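PDB 3GG8: pyruvate kinase from Toxoplasma gondii, which catalyses the last step of glycolysis, transferring the phosphoryl group of phosphoenolpyruvate to ADP to give pyruvate and ATP. Local coordinates for residues 124-129 / 158-163; 143-148 / 193-198; 412-417 / 470-475; 463-468 / 502-507. One frame throughout, in Å; residues are numbered along the deposited sequence.

Interaction 1. Residues 124-129 / 158-163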
loop_
_atom_site.group_PDB
_atom_site.type_symbol
_atom_site.label_atom_id
_atom_site.label_comp_id
_atom_site.label_asym_id
_atom_site.label_seq_id
_atom_site.Cartn_x
_atom_site.Cartn_y
_atom_site.Cartn_z
ATOM N N ALA C 124 5.698 57.112 15.689
ATOM C CA ALA C 124 6.196 57.896 16.815
ATOM C C ALA C 124 7.206 57.102 17.646
ATOM O O ALA C 124 7.151 55.867 17.716
ATOM C CB ALA C 124 5.051 58.410 17.685
ATOM N N THR C 125 8.123 57.849 18.256
ATOM C CA THR C 125 9.238 57.337 19.048
ATOM C C THR C 125 8.812 57.021 20.484
ATOM O O THR C 125 8.220 57.865 21.156
ATOM C CB THR C 125 10.369 58.399 19.073
ATOM O OG1 THR C 125 10.883 58.572 17.745
ATOM C CG2 THR C 125 11.501 58.014 20.023
ATOM N N LEU C 126 9.136 55.814 20.946
ATOM C CA LEU C 126 8.953 55.428 22.350
ATOM C C LEU C 126 10.237 54.870 22.973
ATOM O O LEU C 126 10.757 53.836 22.542
ATOM C CB LEU C 126 7.819 54.412 22.501
ATOM C CG LEU C 126 7.560 53.726 23.852
ATOM C CD1 LEU C 126 7.118 54.712 24.938
ATOM C CD2 LEU C 126 6.510 52.632 23.664
ATOM N N LYS C 127 10.739 55.566 23.985
ATOM C CA LYS C 127 11.863 55.081 24.759
ATOM C C LYS C 127 11.341 54.093 25.792
ATOM O O LYS C 127 10.365 54.378 26.490
ATOM C CB LYS C 127 12.574 56.255 25.439
ATOM C CG LYS C 127 13.859 55.897 26.164
ATOM C CD LYS C 127 14.679 57.153 26.356
ATOM C CE LYS C 127 15.735 56.989 27.439
ATOM N NZ LYS C 127 16.589 58.227 27.495
ATOM N N ILE C 128 11.962 52.918 25.869
ATOM C CA ILE C 128 11.654 51.989 26.943
ATOM C C ILE C 128 12.868 51.816 27.831
ATOM O O ILE C 128 13.890 51.307 27.395
ATOM C CB ILE C 128 11.147 50.632 26.426
ATOM C CG1 ILE C 128 9.894 50.828 25.572
ATOM C CG2 ILE C 128 10.856 49.664 27.608
ATOM C CD1 ILE C 128 9.382 49.553 24.954
ATOM N N VAL C 129 12.741 52.241 29.084
ATOM C CA VAL C 129 13.864 52.226 30.034
ATOM C C VAL C 129 13.823 51.036 30.996
ATOM O O VAL C 129 12.786 50.381 31.153
ATOM C CB VAL C 129 13.976 53.557 30.854
ATOM C CG1 VAL C 129 13.983 54.791 29.933
ATOM C CG2 VAL C 129 12.874 53.660 31.919
ATOM N N ILE C 158 8.936 44.472 19.621
ATOM C CA ILE C 158 8.392 44.295 20.971
ATOM C C ILE C 158 6.888 44.559 20.974
ATOM O O ILE C 158 6.439 45.619 20.512
ATOM C CB ILE C 158 9.051 45.231 22.024
ATOM C CG1 ILE C 158 10.556 45.015 22.118
ATOM C CG2 ILE C 158 8.414 45.033 23.401
ATOM C CD1 ILE C 158 11.246 46.115 22.924
ATOM N N LEU C 159 6.129 43.598 21.500
ATOM C CA LEU C 159 4.675 43.720 21.663
ATOM C C LEU C 159 4.286 44.123 23.088
ATOM O O LEU C 159 4.866 43.630 24.072
ATOM C CB LEU C 159 3.973 42.413 21.276
ATOM C CG LEU C 159 3.353 42.293 19.880
ATOM C CD1 LEU C 159 4.353 42.582 18.792
ATOM C CD2 LEU C 159 2.766 40.916 19.688
ATOM N N ILE C 160 3.306 45.019 23.185
ATOM C CA ILE C 160 2.870 45.598 24.460
ATOM C C ILE C 160 1.352 45.516 24.597
ATOM O O ILE C 160 0.629 45.803 23.641
ATOM C CB ILE C 160 3.327 47.070 24.595
ATOM C CG1 ILE C 160 4.851 47.158 24.529
ATOM C CG2 ILE C 160 2.808 47.685 25.896
ATOM C CD1 ILE C 160 5.378 48.538 24.190
ATOM N N ALA C 161 0.883 45.117 25.781
ATOM C CA ALA C 161 -0.562 45.039 26.094
ATOM C C ALA C 161 -1.335 44.047 25.215
ATOM O O ALA C 161 -2.165 44.445 24.388
ATOM C CB ALA C 161 -1.217 46.431 26.041
ATOM N N ASP C 162 -1.069 42.757 25.432
ATOM C CA ASP C 162 -1.614 41.678 24.604
ATOM C C ASP C 162 -1.505 41.966 23.098
ATOM O O ASP C 162 -2.431 41.686 22.327
ATOM C CB ASP C 162 -3.065 41.348 25.012
ATOM C CG ASP C 162 -3.177 40.903 26.471
ATOM O OD1 ASP C 162 -4.225 41.160 27.099
ATOM O OD2 ASP C 162 -2.209 40.318 27.003
ATOM N N GLY C 163 -0.360 42.508 22.691
ATOM C CA GLY C 163 -0.087 42.809 21.290
ATOM C C GLY C 163 -0.888 43.977 20.766
ATOM O O GLY C 163 -1.040 44.113 19.559
#
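Ile128 reaches across the interior of the small beta domain to meet both Ile158 and Ile160, and its delta methyl does all the touching. Ile128 CD1 lies 4.2 Å from Ile160 CD1 and 4.4 Å from Ile158 CD1, so one methyl bridges two residues that sit on the same side of their strand. Two residues earlier on the same face, Leu126 CD2 packs against Ile160 CD1 at 4.3 Å, and Ile160 is therefore held by both residues. These are end-on methyl contacts. The three isoleucines carry CD1 on extended chains, chi2 of Ile128 being 176°, which sends the methyl as far from its backbone as it can go. That length is needed because the axes of the segments come no closer than 11.8 Å and run at 90°. In sheet order two other strands lie between them, so they face one another across the core of the domain, which in pyruvate kinases is the B domain inserted into the catalytic barrel.

The outward sides are more exposed and more mixed in character. Thr125, Lys127 and Val129 alternate outward; Lys127 makes a cation-pi contact with Tyr176, and Thr125 is exposed. Beyond Ile160 the chain turns through Ala161, exposed Asp162 and Gly163, all with positive phi. With no hydrogen bond crossing between the segments, cohesion rests on dispersion and the hydrophobic effect, which depends on shape and burial and sets no directional bond between the two strands.

Interaction 2. Residues 143-148 / 193-198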
loop_
_atom_site.group_PDB
_atom_site.type_symbol
_atom_site.label_atom_id
_atom_site.label_comp_id
_atom_site.label_asym_id
_atom_site.label_seq_id
_atom_site.Cartn_x
_atom_site.Cartn_y
_atom_site.Cartn_z
ATOM N N CYS C 143 10.103 49.173 31.840
ATOM C CA CYS C 143 9.881 47.744 31.614
ATOM C C CYS C 143 10.531 46.937 32.747
ATOM O O CYS C 143 11.670 47.210 33.123
ATOM C CB CYS C 143 10.455 47.347 30.250
ATOM S SG CYS C 143 10.689 45.579 29.959
ATOM N N SER C 144 9.814 45.946 33.278
ATOM C CA SER C 144 10.269 45.183 34.456
ATOM C C SER C 144 11.496 44.308 34.208
ATOM O O SER C 144 12.161 43.874 35.155
ATOM C CB SER C 144 9.136 44.313 34.983
ATOM O OG SER C 144 8.800 43.328 34.028
ATOM N N TYR C 145 11.774 44.055 32.930
ATOM C CA TYR C 145 12.812 43.135 32.501
ATOM C C TYR C 145 14.139 43.867 32.321
ATOM O O TYR C 145 14.362 44.540 31.316
ATOM C CB TYR C 145 12.346 42.430 31.223
ATOM C CG TYR C 145 13.335 41.482 30.584
ATOM C CD1 TYR C 145 13.516 41.480 29.197
ATOM C CD2 TYR C 145 14.074 40.567 31.352
ATOM C CE1 TYR C 145 14.423 40.607 28.589
ATOM C CE2 TYR C 145 14.989 39.693 30.751
ATOM C CZ TYR C 145 15.156 39.727 29.371
ATOM O OH TYR C 145 16.035 38.878 28.762
ATOM N N GLY C 146 15.011 43.720 33.315
ATOM C CA GLY C 146 16.252 44.499 33.414
ATOM C C GLY C 146 17.264 44.258 32.308
ATOM O O GLY C 146 18.061 45.141 31.992
ATOM N N ALA C 147 17.227 43.056 31.736
ATOM C CA ALA C 147 18.112 42.658 30.647
ATOM C C ALA C 147 17.523 42.928 29.257
ATOM O O ALA C 147 18.064 42.459 28.268
ATOM C CB ALA C 147 18.475 41.176 30.781
ATOM N N LEU C 148 16.425 43.675 29.171
ATOM C CA LEU C 148 15.870 44.051 27.853
ATOM C C LEU C 148 16.903 44.582 26.826
ATOM O O LEU C 148 16.942 44.107 25.675
ATOM C CB LEU C 148 14.691 45.031 27.998
ATOM C CG LEU C 148 14.005 45.524 26.719
ATOM C CD1 LEU C 148 13.319 44.368 25.971
ATOM C CD2 LEU C 148 13.034 46.662 27.009
ATOM N N MET C 193 4.245 42.335 28.211
ATOM C CA MET C 193 5.113 42.559 27.067
ATOM C C MET C 193 5.586 41.227 26.494
ATOM O O MET C 193 5.793 40.243 27.218
ATOM C CB MET C 193 6.307 43.443 27.460
ATOM C CG MET C 193 5.893 44.851 27.897
ATOM S SD MET C 193 7.247 45.902 28.464
ATOM C CE MET C 193 8.272 46.017 26.991
ATOM N N ASN C 194 5.732 41.205 25.174
ATOM C CA ASN C 194 6.272 40.056 24.487
ATOM C C ASN C 194 7.479 40.439 23.659
ATOM O O ASN C 194 7.552 41.550 23.106
ATOM C CB ASN C 194 5.194 39.398 23.623
ATOM C CG ASN C 194 4.066 38.814 24.463
ATOM O OD1 ASN C 194 3.190 39.538 24.921
ATOM N ND2 ASN C 194 4.101 37.505 24.683
ATOM N N LEU C 195 8.420 39.502 23.576
ATOM C CA LEU C 195 9.668 39.701 22.842
ATOM C C LEU C 195 9.837 38.668 21.721
ATOM O O LEU C 195 10.646 37.755 21.857
ATOM C CB LEU C 195 10.829 39.603 23.827
ATOM C CG LEU C 195 11.448 40.831 24.489
ATOM C CD1 LEU C 195 10.499 42.013 24.729
ATOM C CD2 LEU C 195 12.208 40.417 25.764
ATOM N N PRO C 196 9.066 38.801 20.618
ATOM C CA PRO C 196 9.109 37.849 19.497
ATOM C C PRO C 196 10.537 37.507 19.035
ATOM O O PRO C 196 11.332 38.418 18.805
ATOM C CB PRO C 196 8.366 38.598 18.381
ATOM C CG PRO C 196 7.422 39.492 19.098
ATOM C CD PRO C 196 8.087 39.882 20.387
ATOM N N ASN C 197 10.862 36.213 18.936
ATOM C CA ASN C 197 12.171 35.759 18.435
ATOM C C ASN C 197 13.351 36.109 19.376
ATOM O O ASN C 197 14.513 36.116 18.949
ATOM C CB ASN C 197 12.418 36.331 17.024
ATOM C CG ASN C 197 13.128 35.356 16.093
ATOM O OD1 ASN C 197 13.200 34.145 16.339
ATOM N ND2 ASN C 197 13.643 35.889 14.990
ATOM N N VAL C 198 13.048 36.392 20.648
ATOM C CA VAL C 198 14.084 36.710 21.648
ATOM C C VAL C 198 13.907 35.858 22.915
ATOM O O VAL C 198 12.821 35.812 23.498
ATOM C CB VAL C 198 14.081 38.230 22.023
ATOM C CG1 VAL C 198 15.024 38.515 23.187
ATOM C CG2 VAL C 198 14.466 39.083 20.841
#
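Tyr145 OH is gripped by two groups, the hydroxyl of Ser151 and the backbone N-H of Gln201, and this anchors the hydroxyl end of a ring whose CD1-CE1 side touches Leu195. Leu195 CD2 approaches the ring obliquely, 3.6 Å from Tyr145 CE1. One ring face, toward its rim, is covered by the chain's own turn, with Leu148 N 3.6 Å above the plane of Tyr145. Such a ring suits the place: its carbons can be buried against leucine while the hydroxyl finds polar partners.

Leu148 adds a second methyl contact, CD1 to Leu195 CD1 at 3.9 Å, so Leu195 CD2 touches both tyrosine and leucine, while CD1 faces Leu148. Both segments are held in shape by turns: a type I beta turn runs from Tyr145 to Leu148, and a type II turn from Leu195 to Val198, with Pro196 and Asn197 at its corners. The two turns adjoin the B-domain sheet, where strand 193-194 is an outermost strand within the chain.

On the sheet side two sulfurs meet, Cys143 SG lying 3.8 Å from Met193 SD. Cys143 holds SG anti to its backbone nitrogen (chi1 164°), where it also accepts a long hydrogen bond from Tyr145 N at 3.5 Å. The Met193 chain bends at its end, chi3 62°, to lay CE as well as SD against the cysteine.

Interaction 3. Residues 412-417 / 470-475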
loop_
_atom_site.group_PDB
_atom_site.type_symbol
_atom_site.label_atom_id
_atom_site.label_comp_id
_atom_site.label_asym_id
_atom_site.label_seq_id
_atom_site.Cartn_x
_atom_site.Cartn_y
_atom_site.Cartn_z
ATOM N N ILE C 412 -15.183 -3.386 23.020
ATOM C CA ILE C 412 -14.206 -2.563 23.749
ATOM C C ILE C 412 -12.829 -3.206 23.821
ATOM O O ILE C 412 -12.680 -4.403 23.579
ATOM C CB ILE C 412 -14.670 -2.192 25.201
ATOM C CG1 ILE C 412 -14.934 -3.445 26.035
ATOM C CG2 ILE C 412 -15.903 -1.246 25.189
ATOM C CD1 ILE C 412 -15.501 -3.120 27.407
ATOM N N ILE C 413 -11.834 -2.381 24.140
ATOM C CA ILE C 413 -10.482 -2.835 24.420
ATOM C C ILE C 413 -10.214 -2.627 25.914
ATOM O O ILE C 413 -10.460 -1.559 26.466
ATOM C CB ILE C 413 -9.416 -2.108 23.527
ATOM C CG1 ILE C 413 -9.702 -2.346 22.030
ATOM C CG2 ILE C 413 -7.994 -2.573 23.868
ATOM C CD1 ILE C 413 -8.799 -1.539 21.064
ATOM N N LEU C 414 -9.761 -3.669 26.581
ATOM C CA LEU C 414 -9.408 -3.542 27.981
ATOM C C LEU C 414 -7.894 -3.398 28.039
ATOM O O LEU C 414 -7.160 -4.226 27.477
ATOM C CB LEU C 414 -9.875 -4.758 28.781
ATOM C CG LEU C 414 -11.348 -5.182 28.691
ATOM C CD1 LEU C 414 -11.631 -6.379 29.582
ATOM C CD2 LEU C 414 -12.277 -4.027 29.046
ATOM N N ALA C 415 -7.439 -2.328 28.679
ATOM C CA ALA C 415 -6.013 -2.090 28.880
ATOM C C ALA C 415 -5.705 -2.262 30.352
ATOM O O ALA C 415 -6.018 -1.393 31.158
ATOM C CB ALA C 415 -5.623 -0.691 28.408
ATOM N N LEU C 416 -5.130 -3.399 30.717
ATOM C CA LEU C 416 -4.735 -3.631 32.094
ATOM C C LEU C 416 -3.364 -3.024 32.274
ATOM O O LEU C 416 -2.448 -3.334 31.509
ATOM C CB LEU C 416 -4.705 -5.121 32.415
ATOM C CG LEU C 416 -6.038 -5.825 32.653
ATOM C CD1 LEU C 416 -6.815 -5.976 31.328
ATOM C CD2 LEU C 416 -5.786 -7.193 33.310
ATOM N N THR C 417 -3.206 -2.168 33.278
ATOM C CA THR C 417 -2.000 -1.334 33.331
ATOM C C THR C 417 -1.598 -0.878 34.734
ATOM O O THR C 417 -2.435 -0.472 35.544
ATOM C CB THR C 417 -2.138 -0.105 32.387
ATOM O OG1 THR C 417 -0.882 0.566 32.286
ATOM C CG2 THR C 417 -3.205 0.878 32.897
ATOM N N ARG C 470 -12.358 -10.694 33.878
ATOM C CA ARG C 470 -13.714 -11.185 34.144
ATOM C C ARG C 470 -14.575 -10.098 34.787
ATOM O O ARG C 470 -15.722 -9.898 34.397
ATOM C CB ARG C 470 -13.696 -12.417 35.042
ATOM C CG ARG C 470 -14.065 -13.732 34.361
ATOM C CD ARG C 470 -12.832 -14.475 33.865
ATOM N NE ARG C 470 -12.773 -15.841 34.382
ATOM C CZ ARG C 470 -11.925 -16.262 35.325
ATOM N NH1 ARG C 470 -11.044 -15.428 35.867
ATOM N NH2 ARG C 470 -11.951 -17.525 35.733
ATOM N N ASN C 471 -14.005 -9.386 35.752
ATOM C CA ASN C 471 -14.740 -8.372 36.501
ATOM C C ASN C 471 -15.151 -7.192 35.630
ATOM O O ASN C 471 -16.288 -6.707 35.722
ATOM C CB ASN C 471 -13.915 -7.895 37.708
ATOM C CG ASN C 471 -14.680 -6.938 38.608
ATOM O OD1 ASN C 471 -15.636 -7.318 39.302
ATOM N ND2 ASN C 471 -14.246 -5.688 38.617
ATOM N N ALA C 472 -14.223 -6.757 34.777
ATOM C CA ALA C 472 -14.438 -5.630 33.905
ATOM C C ALA C 472 -15.593 -5.902 32.941
ATOM O O ALA C 472 -16.449 -5.035 32.746
ATOM C CB ALA C 472 -13.165 -5.315 33.134
ATOM N N ILE C 473 -15.616 -7.108 32.362
ATOM C CA ILE C 473 -16.616 -7.481 31.348
ATOM C C ILE C 473 -18.018 -7.584 31.940
ATOM O O ILE C 473 -18.980 -7.091 31.340
ATOM C CB ILE C 473 -16.271 -8.819 30.654
ATOM C CG1 ILE C 473 -14.937 -8.729 29.904
ATOM C CG2 ILE C 473 -17.425 -9.277 29.730
ATOM C CD1 ILE C 473 -14.478 -10.085 29.299
ATOM N N VAL C 474 -18.128 -8.228 33.106
ATOM C CA VAL C 474 -19.407 -8.372 33.797
ATOM C C VAL C 474 -19.897 -7.016 34.303
ATOM O O VAL C 474 -21.089 -6.717 34.205
ATOM C CB VAL C 474 -19.341 -9.395 34.957
ATOM C CG1 VAL C 474 -20.690 -9.503 35.677
ATOM C CG2 VAL C 474 -18.925 -10.761 34.425
ATOM N N VAL C 475 -18.985 -6.189 34.825
ATOM C CA VAL C 475 -19.365 -4.820 35.193
ATOM C C VAL C 475 -19.878 -4.077 33.952
ATOM O O VAL C 475 -20.971 -3.504 33.983
ATOM C CB VAL C 475 -18.237 -4.023 35.904
ATOM C CG1 VAL C 475 -18.512 -2.523 35.838
ATOM C CG2 VAL C 475 -18.109 -4.454 37.346
#
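No flat side chain takes part where Leu414 meets Ala472 and Ile473: there is no ring or amide face to cover, and the contact is made by aliphatic carbons, two methyls and a methylene. Leu414 CD1 is the one strand atom that does the touching. It lies 4.0 Å from Ala472 CB and 4.1 Å from Ile473 CG1, resting where two consecutive helix residues present their carbons. Leu414 has CG anti to its carbonyl carbon (chi1 -53°) and continues straight to CD1, so the methyl stands well off the strand; its side chain and that of Ile473 cross at about a right angle. Alanine suits the helix position facing the sheet, since its small CB lets the backbones approach to 8.0 Å between Leu414 CA and Ala472 CA. Ile473, at the flank, offers a longer chain and reaches on to Val510.

The pairing is that of a layered alpha/beta domain: strand 412-416 lies centrally in a mostly parallel sheet, helix 465-478 covers one face, and helix 421-427 packs against Ile413 and Ala415 on the other. Ile469 and Leu436 complete the surroundings of Leu414. Helix residues turned away from the sheet, such as Arg470 and Val474, are exposed. Since nothing polar crosses between the segments, the helix is held to the strand by burial of hydrocarbon, with no directional bond to fix its exact placement.

Interaction 4. Residues 463-468 / 502-507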
loop_
_atom_site.group_PDB
_atom_site.type_symbol
_atom_site.label_atom_id
_atom_site.label_comp_id
_atom_site.label_asym_id
_atom_site.label_seq_id
_atom_site.Cartn_x
_atom_site.Cartn_y
_atom_site.Cartn_z
ATOM N N GLN C 463 -4.405 -8.392 42.228
ATOM C CA GLN C 463 -5.508 -9.056 41.566
ATOM C C GLN C 463 -4.982 -9.771 40.315
ATOM O O GLN C 463 -4.203 -9.201 39.538
ATOM C CB GLN C 463 -6.575 -8.006 41.203
ATOM C CG GLN C 463 -8.024 -8.389 41.476
ATOM C CD GLN C 463 -8.258 -8.898 42.890
ATOM O OE1 GLN C 463 -7.934 -8.230 43.877
ATOM N NE2 GLN C 463 -8.825 -10.095 42.993
ATOM N N GLY C 464 -5.400 -11.024 40.135
ATOM C CA GLY C 464 -5.019 -11.809 38.957
ATOM C C GLY C 464 -5.580 -11.268 37.648
ATOM O O GLY C 464 -6.664 -10.692 37.620
ATOM N N THR C 465 -4.833 -11.471 36.567
ATOM C CA THR C 465 -5.179 -10.980 35.223
ATOM C C THR C 465 -6.584 -11.380 34.748
ATOM O O THR C 465 -7.377 -10.516 34.359
ATOM C CB THR C 465 -4.121 -11.470 34.190
ATOM O OG1 THR C 465 -2.828 -10.978 34.561
ATOM C CG2 THR C 465 -4.455 -11.034 32.761
ATOM N N ASP C 466 -6.860 -12.684 34.757
ATOM C CA ASP C 466 -8.146 -13.254 34.345
ATOM C C ASP C 466 -9.296 -12.703 35.166
ATOM O O ASP C 466 -10.306 -12.305 34.607
ATOM C CB ASP C 466 -8.136 -14.786 34.503
ATOM C CG ASP C 466 -7.520 -15.510 33.311
ATOM O OD1 ASP C 466 -6.977 -14.846 32.393
ATOM O OD2 ASP C 466 -7.588 -16.766 33.311
ATOM N N HIS C 467 -9.144 -12.718 36.494
ATOM C CA HIS C 467 -10.117 -12.135 37.417
ATOM C C HIS C 467 -10.449 -10.676 37.079
ATOM O O HIS C 467 -11.635 -10.310 36.989
ATOM C CB HIS C 467 -9.607 -12.225 38.849
ATOM C CG HIS C 467 -9.753 -13.582 39.465
ATOM N ND1 HIS C 467 -9.666 -14.750 38.739
ATOM C CD2 HIS C 467 -9.963 -13.955 40.746
ATOM C CE1 HIS C 467 -9.826 -15.783 39.542
ATOM N NE2 HIS C 467 -10.005 -15.329 40.768
ATOM N N VAL C 468 -9.409 -9.857 36.889
ATOM C CA VAL C 468 -9.585 -8.441 36.567
ATOM C C VAL C 468 -10.369 -8.297 35.260
ATOM O O VAL C 468 -11.318 -7.525 35.201
ATOM C CB VAL C 468 -8.228 -7.670 36.498
ATOM C CG1 VAL C 468 -8.390 -6.336 35.778
ATOM C CG2 VAL C 468 -7.692 -7.421 37.864
ATOM N N SER C 502 6.760 -8.573 29.381
ATOM C CA SER C 502 5.986 -9.689 28.854
ATOM C C SER C 502 4.604 -9.126 28.553
ATOM O O SER C 502 4.062 -8.362 29.350
ATOM C CB SER C 502 5.894 -10.804 29.893
ATOM O OG SER C 502 4.675 -11.509 29.763
ATOM N N ASN C 503 4.046 -9.473 27.398
ATOM C CA ASN C 503 2.855 -8.794 26.906
ATOM C C ASN C 503 1.799 -9.722 26.321
ATOM O O ASN C 503 2.087 -10.519 25.434
ATOM C CB ASN C 503 3.247 -7.737 25.873
ATOM C CG ASN C 503 3.809 -6.490 26.504
ATOM O OD1 ASN C 503 3.092 -5.505 26.672
ATOM N ND2 ASN C 503 5.090 -6.524 26.882
ATOM N N LEU C 504 0.573 -9.576 26.806
ATOM C CA LEU C 504 -0.519 -10.489 26.500
ATOM C C LEU C 504 -1.594 -9.812 25.669
ATOM O O LEU C 504 -1.821 -8.615 25.776
ATOM C CB LEU C 504 -1.139 -11.001 27.803
ATOM C CG LEU C 504 -2.389 -11.888 27.755
ATOM C CD1 LEU C 504 -2.049 -13.341 27.358
ATOM C CD2 LEU C 504 -3.130 -11.853 29.100
ATOM N N LEU C 505 -2.261 -10.598 24.841
ATOM C CA LEU C 505 -3.421 -10.124 24.121
ATOM C C LEU C 505 -4.394 -11.281 24.106
ATOM O O LEU C 505 -4.090 -12.348 23.598
ATOM C CB LEU C 505 -3.038 -9.685 22.705
ATOM C CG LEU C 505 -4.059 -9.181 21.667
ATOM C CD1 LEU C 505 -3.290 -8.610 20.497
ATOM C CD2 LEU C 505 -4.973 -10.269 21.170
ATOM N N LYS C 506 -5.560 -11.065 24.696
ATOM C CA LYS C 506 -6.610 -12.068 24.730
ATOM C C LYS C 506 -7.832 -11.575 23.976
ATOM O O LYS C 506 -8.199 -10.413 24.071
ATOM C CB LYS C 506 -7.024 -12.340 26.168
ATOM C CG LYS C 506 -6.199 -13.346 26.883
ATOM C CD LYS C 506 -7.066 -14.131 27.854
ATOM C CE LYS C 506 -6.230 -14.721 28.995
ATOM N NZ LYS C 506 -6.942 -15.793 29.759
ATOM N N VAL C 507 -8.482 -12.469 23.242
ATOM C CA VAL C 507 -9.787 -12.149 22.686
ATOM C C VAL C 507 -10.798 -13.055 23.365
ATOM O O VAL C 507 -10.643 -14.275 23.398
ATOM C CB VAL C 507 -9.852 -12.266 21.145
ATOM C CG1 VAL C 507 -11.208 -11.770 20.638
ATOM C CG2 VAL C 507 -8.727 -11.471 20.495
#
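Asp466 and Lys506 supply the charged part of the contact, a salt bridge that is also a hydrogen bond. Lys506 NZ donates a hydrogen bond to Asp466 OD1 at 2.8 Å, on the syn side of the carboxylate but 25° out of its plane. The grip is one-sided, for Asp466 OD2 stays 3.7 Å from the same NZ. The two side chains cross at about a right angle, and lysine suits the place because its long chain, bent at chi2 (-146°), carries the ammonium from the strand to the helix.

The apolar part is a single methyl pair, Thr465 CG2 to Leu504 CD2 at 4.0 Å. Threonine has CG2 anti to the backbone nitrogen, which turns the methyl and not the hydroxyl toward the leucine. Thr465 also touches Leu416 and His492, so it sits at the border of the core.

Backbone bonding sets the start of the helix. Gly464 is the N-cap residue, and Val468 N bonds to Gly464 O at 3.0 Å. Strand 502-509 forms the edge of the sheet within the chain, yet it pairs antiparallel with a strand of the third subunit, where Leu504 meets Leu504 of that subunit; the C-terminal domain sheet thus continues across the interface. An aspartate in the first turn is probably favoured by the helix dipole, and its bond to Lys506 would tie the helix start electrostatically to this intersubunit strand.

The four contacts form two pairs on opposite sides of the chain's centre. Interactions 1 and 2 have centres about 10 Å apart in the B domain and share a sheet: Leu159 O and Asn194 N, 2.8 Å apart, probably hydrogen-bond, and Ile128 CG2 packs on Cys143 CB. Interactions 3 and 4, with centres about 9 Å apart, use one helix, and Leu416 of the strand packs on Val468 near its start. Between the pairs the centres are about 53 to 62 Å apart, with the catalytic barrel between. In pyruvate kinases the active site lies between that barrel and the B domain, so interactions 1 and 2 probably belong to its mobile lid, while interaction 4 adjoins a subunit interface.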